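Local atomic coordinates of GDP-L-fucose synthase (Campylobacter jejuni subsp. jejuni serotype O:2, PDB entry 7CXT), a protein that acts as an NADPH-dependent C4 reductase of the nucleotide sugar GDP-6-OMe-4-keto-L-xylo-heptose and belongs to the fucose synthase subfamily. Residues Asp43-Gln48 against Asn85-Asn90; Thr162-Asn167 against His274-Thr279. All blocks are in the same frame, centred on the assembly; numbering follows the deposited sequence.

Overall arrangement
Contact 1 and contact 2 lie in the nucleotide-binding Rossmann domain, at the two ends of one bound NADPH. Contact 1 comes first along the chain, both its segments preceding those of contact 2; it sets the turn leading into helix 47-57 against helix 78-98, beside the adenine. Contact 2 pairs strand 160-165 with the short strand 275-276, at the edge, within this chain, of the six-stranded parallel sheet, next to the nicotinamide. Their centres are 22 Å apart and their nearest atoms about 9 Å, so they do not touch each other; the extended cofactor spans the interval. One thus shapes the adenine pocket close to the subunit interface, the other the sheet edge near the reactive ring.

Contact 1 (Asp43-Gln48 against Asn85-Asn90); sequences DLVNQQ and NLMIQN. With NDP (NADPH dihydro-nicotinamide-adenine-dinucleotide phosphate), chain C.
Asp43 OD1 is gripped twice: it takes the adenine amino group of NADPH at 3.1 Å from N6A and, within its own turn, the backbone N of Val45, which comes from above the carboxylate plane. Having CG anti to the backbone N (chi1 179°) sets the carboxylate beside the carbonyl carbon, where OD1 can meet the N two residues on, and the result is an Asx turn inside the type I turn from Asp43 to Asn46. Leu44 N adds a nearly straight bond of 2.9 Å to NADPH N1A, at 169°, so N6 and N1 of the base are both read by neighbouring residues. This is the adenine pocket of the Rossmann fold, lined on one side of the base by branched side chains from both segments. Leu44 CD1 lies over the ring near C2A, while Ile88, extended to its tip, brings CD1 to the same side, above the N7A and N6A margin, 3.9 Å from NADPH N7A. Nearer the backbone, Ile88 CG1 packs 3.8 Å from Val45 CG2 and 4.0 Å from Leu44 CB. The other branch of Val45, CG1, meets Met87 CB at 4.0 Å, the two side chains crossing at about a right angle. Met87 is bent at both chi2 and chi3, which curls its CE back to 3.6 Å from Val45 O. Val45 O also takes a weak hydrogen bond from Gln47 NE2 of the second subunit; Gln47 of this chain packs on Met87 of the second subunit, and its NE2 bonds to Val45 O there. Asn91 of helix 78-98 donates its ND2 to Leu44 O.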
# COMPACT_ATOMS: atom_id res chain seq x y z
N ASP A 43 5.76 -3.85 -20.31
CA ASP A 43 4.93 -2.95 -19.50
C ASP A 43 4.88 -3.53 -18.08
O ASP A 43 4.17 -4.51 -17.84
CB ASP A 43 3.54 -2.81 -20.11
CG ASP A 43 2.61 -1.91 -19.29
OD1 ASP A 43 3.01 -1.43 -18.22
OD2 ASP A 43 1.46 -1.71 -19.74
N LEU A 44 5.59 -2.89 -17.14
CA LEU A 44 5.72 -3.42 -15.80
C LEU A 44 4.42 -3.42 -15.01
O LEU A 44 4.38 -4.01 -13.92
CB LEU A 44 6.78 -2.63 -15.03
CG LEU A 44 8.18 -2.86 -15.58
CD1 LEU A 44 9.13 -1.88 -14.90
CD2 LEU A 44 8.61 -4.32 -15.38
N VAL A 45 3.38 -2.73 -15.48
CA VAL A 45 2.06 -2.83 -14.86
C VAL A 45 1.38 -4.15 -15.21
O VAL A 45 0.48 -4.61 -14.50
CB VAL A 45 1.21 -1.62 -15.29
CG1 VAL A 45 -0.30 -1.77 -14.92
CG2 VAL A 45 1.79 -0.35 -14.67
N ASN A 46 1.81 -4.78 -16.29
CA ASN A 46 1.17 -6.00 -16.78
C ASN A 46 1.82 -7.21 -16.13
O ASN A 46 2.98 -7.53 -16.42
CB ASN A 46 1.27 -6.07 -18.30
CG ASN A 46 0.46 -7.21 -18.86
OD1 ASN A 46 0.93 -8.34 -18.91
ND2 ASN A 46 -0.77 -6.92 -19.25
N GLN A 47 1.08 -7.87 -15.24
CA GLN A 47 1.64 -8.96 -14.45
C GLN A 47 2.09 -10.13 -15.32
O GLN A 47 3.11 -10.77 -15.04
CB GLN A 47 0.60 -9.42 -13.43
CG GLN A 47 0.88 -10.76 -12.74
CD GLN A 47 -0.37 -11.27 -12.03
OE1 GLN A 47 -1.38 -11.55 -12.67
NE2 GLN A 47 -0.32 -11.33 -10.70
N GLN A 48 1.35 -10.42 -16.40
CA GLN A 48 1.69 -11.56 -17.24
C GLN A 48 3.01 -11.32 -17.95
O GLN A 48 3.85 -12.22 -18.02
CB GLN A 48 0.59 -11.81 -18.29
CG GLN A 48 0.89 -12.90 -19.32
CD GLN A 48 -0.15 -12.95 -20.47
OE1 GLN A 48 -0.95 -12.03 -20.64
NE2 GLN A 48 -0.13 -14.03 -21.24
N ASN A 85 1.88 2.46 -9.66
CA ASN A 85 3.07 2.17 -8.85
C ASN A 85 2.89 0.92 -7.98
O ASN A 85 3.84 0.14 -7.82
CB ASN A 85 3.44 3.39 -7.99
CG ASN A 85 3.97 4.52 -8.84
OD1 ASN A 85 4.99 4.37 -9.52
ND2 ASN A 85 3.27 5.64 -8.84
N LEU A 86 1.69 0.69 -7.43
CA LEU A 86 1.49 -0.55 -6.70
C LEU A 86 1.65 -1.76 -7.62
O LEU A 86 2.18 -2.80 -7.20
CB LEU A 86 0.11 -0.60 -6.05
CG LEU A 86 -0.17 0.22 -4.81
CD1 LEU A 86 -1.59 -0.04 -4.27
CD2 LEU A 86 0.92 -0.04 -3.75
N MET A 87 1.20 -1.64 -8.87
CA MET A 87 1.29 -2.78 -9.79
C MET A 87 2.73 -3.06 -10.20
O MET A 87 3.17 -4.22 -10.22
CB MET A 87 0.43 -2.53 -11.04
CG MET A 87 -1.08 -2.61 -10.83
SD MET A 87 -1.67 -4.16 -10.15
CE MET A 87 -1.08 -5.34 -11.36
N ILE A 88 3.48 -2.01 -10.54
CA ILE A 88 4.91 -2.17 -10.82
C ILE A 88 5.61 -2.80 -9.62
O ILE A 88 6.35 -3.79 -9.76
CB ILE A 88 5.54 -0.81 -11.17
CG1 ILE A 88 4.91 -0.23 -12.43
CG2 ILE A 88 7.06 -0.94 -11.30
CD1 ILE A 88 5.45 1.17 -12.72
N GLN A 89 5.37 -2.26 -8.42
CA GLN A 89 6.03 -2.79 -7.23
C GLN A 89 5.65 -4.23 -6.98
O GLN A 89 6.52 -5.09 -6.83
CB GLN A 89 5.69 -1.93 -6.01
CG GLN A 89 6.23 -0.52 -6.08
CD GLN A 89 5.46 0.45 -5.20
OE1 GLN A 89 4.66 0.04 -4.34
NE2 GLN A 89 5.70 1.74 -5.40
N ASN A 90 4.34 -4.53 -6.99
CA ASN A 90 3.89 -5.90 -6.73
C ASN A 90 4.42 -6.86 -7.78
O ASN A 90 4.95 -7.93 -7.44
CB ASN A 90 2.37 -5.97 -6.73
CG ASN A 90 1.76 -5.27 -5.57
OD1 ASN A 90 2.46 -4.68 -4.74
ND2 ASN A 90 0.44 -5.31 -5.49
PA NDP C . 12.12 8.46 -13.99
O1A NDP C . 10.69 8.88 -13.99
O2A NDP C . 13.21 9.42 -14.35
O5B NDP C . 12.28 7.17 -14.99
C5B NDP C . 11.31 6.25 -14.59
C4B NDP C . 11.42 5.08 -15.58
O4B NDP C . 10.36 4.15 -15.36
C3B NDP C . 11.29 5.65 -17.02
O3B NDP C . 12.31 5.14 -17.83
C2B NDP C . 9.92 5.06 -17.48
O2B NDP C . 9.90 4.69 -18.74
C1B NDP C . 9.90 3.77 -16.62
N9A NDP C . 8.54 3.27 -16.48
C8A NDP C . 7.42 3.91 -15.88
N7A NDP C . 6.32 3.18 -15.93
C5A NDP C . 6.73 1.98 -16.60
C6A NDP C . 6.04 0.81 -16.96
N6A NDP C . 4.69 0.63 -16.69
N1A NDP C . 6.67 -0.20 -17.58
C2A NDP C . 8.01 0.00 -17.85
N3A NDP C . 8.80 1.03 -17.58
C4A NDP C . 8.11 2.04 -16.94
O3 NDP C . 12.28 7.85 -12.46
PN NDP C . 13.59 8.38 -11.68
O1N NDP C . 13.42 9.82 -11.39
O2N NDP C . 14.92 7.77 -12.07
O5D NDP C . 13.35 7.75 -10.06
C5D NDP C . 13.60 6.40 -10.01
C4D NDP C . 13.24 5.95 -8.60
O4D NDP C . 13.67 6.98 -7.65
C3D NDP C . 11.67 5.87 -8.46
O3D NDP C . 11.36 4.84 -7.58
C2D NDP C . 11.32 7.23 -7.83
O2D NDP C . 10.16 7.20 -7.04
C1D NDP C . 12.53 7.38 -6.89
N1N NDP C . 12.66 8.78 -6.50
C2N NDP C . 13.09 9.76 -7.40
C3N NDP C . 12.93 11.09 -7.08
C7N NDP C . 13.35 12.13 -8.01
O7N NDP C . 13.40 13.34 -7.73
N7N NDP C . 13.69 11.73 -9.30
C4N NDP C . 12.30 11.52 -5.81
C5N NDP C . 12.15 10.41 -4.85
C6N NDP C . 12.33 9.14 -5.21
P2B NDP C . 9.35 5.95 -19.92
O1X NDP C . 10.52 6.88 -19.80
O2X NDP C . 9.27 5.08 -21.18
O3X NDP C . 8.07 6.36 -19.27

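Contact 2 (Thr162-Asn167 against His274-Thr279); sequences TLVLNN and HINIGT. With NDP (NADPH dihydro-nicotinamide-adenine-dinucleotide phosphate), chain C.
His274 meets Thr162 CB to CB at 3.8 Å. Its first torsion (55°) tucks CG between the backbone N and the carbonyl carbon, and the ring then reaches Val164, with CD2 3.9 Å from Val164 CG2; NE2 has a weak bond to Glu123 O. Ile275 makes the first two bonds of a parallel pairing at the edge of the Rossmann sheet: its N donates to Thr162 O at 2.8 Å, almost in line with the carbonyl, and its O receives Val164 N. The same Ile275 O is approached by the CA-H of Leu163, CA to O 3.1 Å. The Ile275 side chain runs alongside that of Leu163, Ile275 CB against Leu163 CD2. Asn276 points to the other face of the sheet, beside Val164 and in the same direction, OD1 lying 3.6 Å from Val164 CB. The amide oxygen is not left to that apolar neighbour, because Tyr113 OH bonds to it, while Glu123 OE2 takes the backbone N. Ile277 N closes the pairing on Val164 O, straight to 171°. Ile277 CG1 rests on Val164 O and Leu165 CB, and CG2 faces Leu163 CB at 3.9 Å. Beyond it the backbones part, and a water bridges them by donating to Ile277 O and accepting from Asn166 N. Glu241 joins the diverging ends: OE1 accepts Asn166 ND2, and OE2 takes a weak bond from Thr279 N. Leu165 CG lies 3.5 Å from NADPH C6N, in the nicotinamide ring. Strand 275-276 is the sheet's outermost within this chain, with strand 160-165 held between it and strand 103-109; helix 245-258 covers Leu163, Leu165 and Ile277 through Thr255, Leu248 and Val251.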
# COMPACT_ATOMS: atom_id res chain seq x y z
N THR A 162 14.78 -1.36 0.70
CA THR A 162 14.23 -0.09 0.25
C THR A 162 15.16 1.05 0.65
O THR A 162 15.52 1.19 1.82
CB THR A 162 12.84 0.14 0.84
OG1 THR A 162 11.96 -0.90 0.37
CG2 THR A 162 12.28 1.51 0.41
N LEU A 163 15.54 1.86 -0.33
CA LEU A 163 16.33 3.06 -0.11
C LEU A 163 15.47 4.26 -0.46
O LEU A 163 14.91 4.33 -1.57
CB LEU A 163 17.61 3.05 -0.97
CG LEU A 163 18.48 1.80 -0.84
CD1 LEU A 163 19.71 1.85 -1.76
CD2 LEU A 163 18.90 1.61 0.62
N VAL A 164 15.33 5.19 0.48
CA VAL A 164 14.38 6.29 0.35
C VAL A 164 15.14 7.58 0.09
O VAL A 164 16.04 7.94 0.86
CB VAL A 164 13.50 6.42 1.60
CG1 VAL A 164 12.36 7.40 1.35
CG2 VAL A 164 12.99 5.04 2.02
N LEU A 165 14.75 8.31 -0.96
CA LEU A 165 15.43 9.55 -1.31
C LEU A 165 14.42 10.67 -1.55
O LEU A 165 13.23 10.42 -1.75
CB LEU A 165 16.32 9.40 -2.55
CG LEU A 165 15.54 9.06 -3.83
CD1 LEU A 165 16.20 9.73 -5.01
CD2 LEU A 165 15.48 7.55 -4.03
N ASN A 166 14.93 11.91 -1.54
CA ASN A 166 14.07 13.08 -1.75
C ASN A 166 14.09 13.61 -3.19
O ASN A 166 13.14 13.35 -3.93
CB ASN A 166 14.43 14.19 -0.77
CG ASN A 166 13.77 13.97 0.59
OD1 ASN A 166 12.61 13.57 0.65
ND2 ASN A 166 14.53 14.18 1.66
N ASN A 167 15.09 14.38 -3.59
CA ASN A 167 15.16 14.92 -4.94
C ASN A 167 16.37 14.34 -5.65
O ASN A 167 17.48 14.35 -5.11
CB ASN A 167 15.27 16.45 -4.98
CG ASN A 167 14.05 17.13 -4.41
OD1 ASN A 167 14.04 17.55 -3.24
ND2 ASN A 167 13.02 17.24 -5.22
N HIS A 274 13.55 0.01 6.03
CA HIS A 274 13.98 0.84 4.90
C HIS A 274 15.11 1.76 5.35
O HIS A 274 15.34 1.96 6.54
CB HIS A 274 12.82 1.65 4.34
CG HIS A 274 12.13 2.50 5.36
ND1 HIS A 274 11.26 1.99 6.30
CD2 HIS A 274 12.18 3.84 5.60
CE1 HIS A 274 10.81 2.96 7.07
NE2 HIS A 274 11.35 4.10 6.66
N ILE A 275 15.88 2.27 4.39
CA ILE A 275 17.05 3.08 4.70
C ILE A 275 16.95 4.38 3.92
O ILE A 275 16.72 4.36 2.71
CB ILE A 275 18.36 2.35 4.35
CG1 ILE A 275 18.31 0.87 4.76
CG2 ILE A 275 19.56 3.06 5.01
CD1 ILE A 275 19.48 0.04 4.16
N ASN A 276 17.08 5.51 4.62
CA ASN A 276 17.16 6.79 3.93
C ASN A 276 18.51 6.94 3.28
O ASN A 276 19.54 6.54 3.85
CB ASN A 276 16.95 7.95 4.90
CG ASN A 276 15.58 7.97 5.51
OD1 ASN A 276 14.59 7.56 4.88
ND2 ASN A 276 15.49 8.49 6.73
N ILE A 277 18.53 7.55 2.10
CA ILE A 277 19.76 7.88 1.40
C ILE A 277 19.66 9.34 1.00
O ILE A 277 18.57 9.91 0.88
CB ILE A 277 20.03 6.98 0.17
CG1 ILE A 277 18.94 7.15 -0.91
CG2 ILE A 277 20.20 5.53 0.59
CD1 ILE A 277 19.25 6.38 -2.23
N GLY A 278 20.81 9.95 0.80
CA GLY A 278 20.87 11.36 0.45
C GLY A 278 22.23 11.90 0.84
O GLY A 278 23.16 11.15 1.10
N THR A 279 22.32 13.22 0.84
CA THR A 279 23.56 13.87 1.24
C THR A 279 23.51 14.44 2.65
O THR A 279 24.53 14.91 3.14
CB THR A 279 23.92 14.98 0.25
OG1 THR A 279 22.91 16.00 0.28
CG2 THR A 279 24.02 14.43 -1.16
PA NDP C . 12.12 8.46 -13.99
O1A NDP C . 10.69 8.88 -13.99
O2A NDP C . 13.21 9.42 -14.35
O5B NDP C . 12.28 7.17 -14.99
C5B NDP C . 11.31 6.25 -14.59
C4B NDP C . 11.42 5.08 -15.58
O4B NDP C . 10.36 4.15 -15.36
C3B NDP C . 11.29 5.65 -17.02
O3B NDP C . 12.31 5.14 -17.83
C2B NDP C . 9.92 5.06 -17.48
O2B NDP C . 9.90 4.69 -18.74
C1B NDP C . 9.90 3.77 -16.62
N9A NDP C . 8.54 3.27 -16.48
C8A NDP C . 7.42 3.91 -15.88
N7A NDP C . 6.32 3.18 -15.93
C5A NDP C . 6.73 1.98 -16.60
C6A NDP C . 6.04 0.81 -16.96
N6A NDP C . 4.69 0.63 -16.69
N1A NDP C . 6.67 -0.20 -17.58
C2A NDP C . 8.01 0.00 -17.85
N3A NDP C . 8.80 1.03 -17.58
C4A NDP C . 8.11 2.04 -16.94
O3 NDP C . 12.28 7.85 -12.46
PN NDP C . 13.59 8.38 -11.68
O1N NDP C . 13.42 9.82 -11.39
O2N NDP C . 14.92 7.77 -12.07
O5D NDP C . 13.35 7.75 -10.06
C5D NDP C . 13.60 6.40 -10.01
C4D NDP C . 13.24 5.95 -8.60
O4D NDP C . 13.67 6.98 -7.65
C3D NDP C . 11.67 5.87 -8.46
O3D NDP C . 11.36 4.84 -7.58
C2D NDP C . 11.32 7.23 -7.83
O2D NDP C . 10.16 7.20 -7.04
C1D NDP C . 12.53 7.38 -6.89
N1N NDP C . 12.66 8.78 -6.50
C2N NDP C . 13.09 9.76 -7.40
C3N NDP C . 12.93 11.09 -7.08
C7N NDP C . 13.35 12.13 -8.01
O7N NDP C . 13.40 13.34 -7.73
N7N NDP C . 13.69 11.73 -9.30
C4N NDP C . 12.30 11.52 -5.81
C5N NDP C . 12.15 10.41 -4.85
C6N NDP C . 12.33 9.14 -5.21
P2B NDP C . 9.35 5.95 -19.92
O1X NDP C . 10.52 6.88 -19.80
O2X NDP C . 9.27 5.08 -21.18
O3X NDP C . 8.07 6.36 -19.27
O HOH W 1 17.67 12.09 -0.13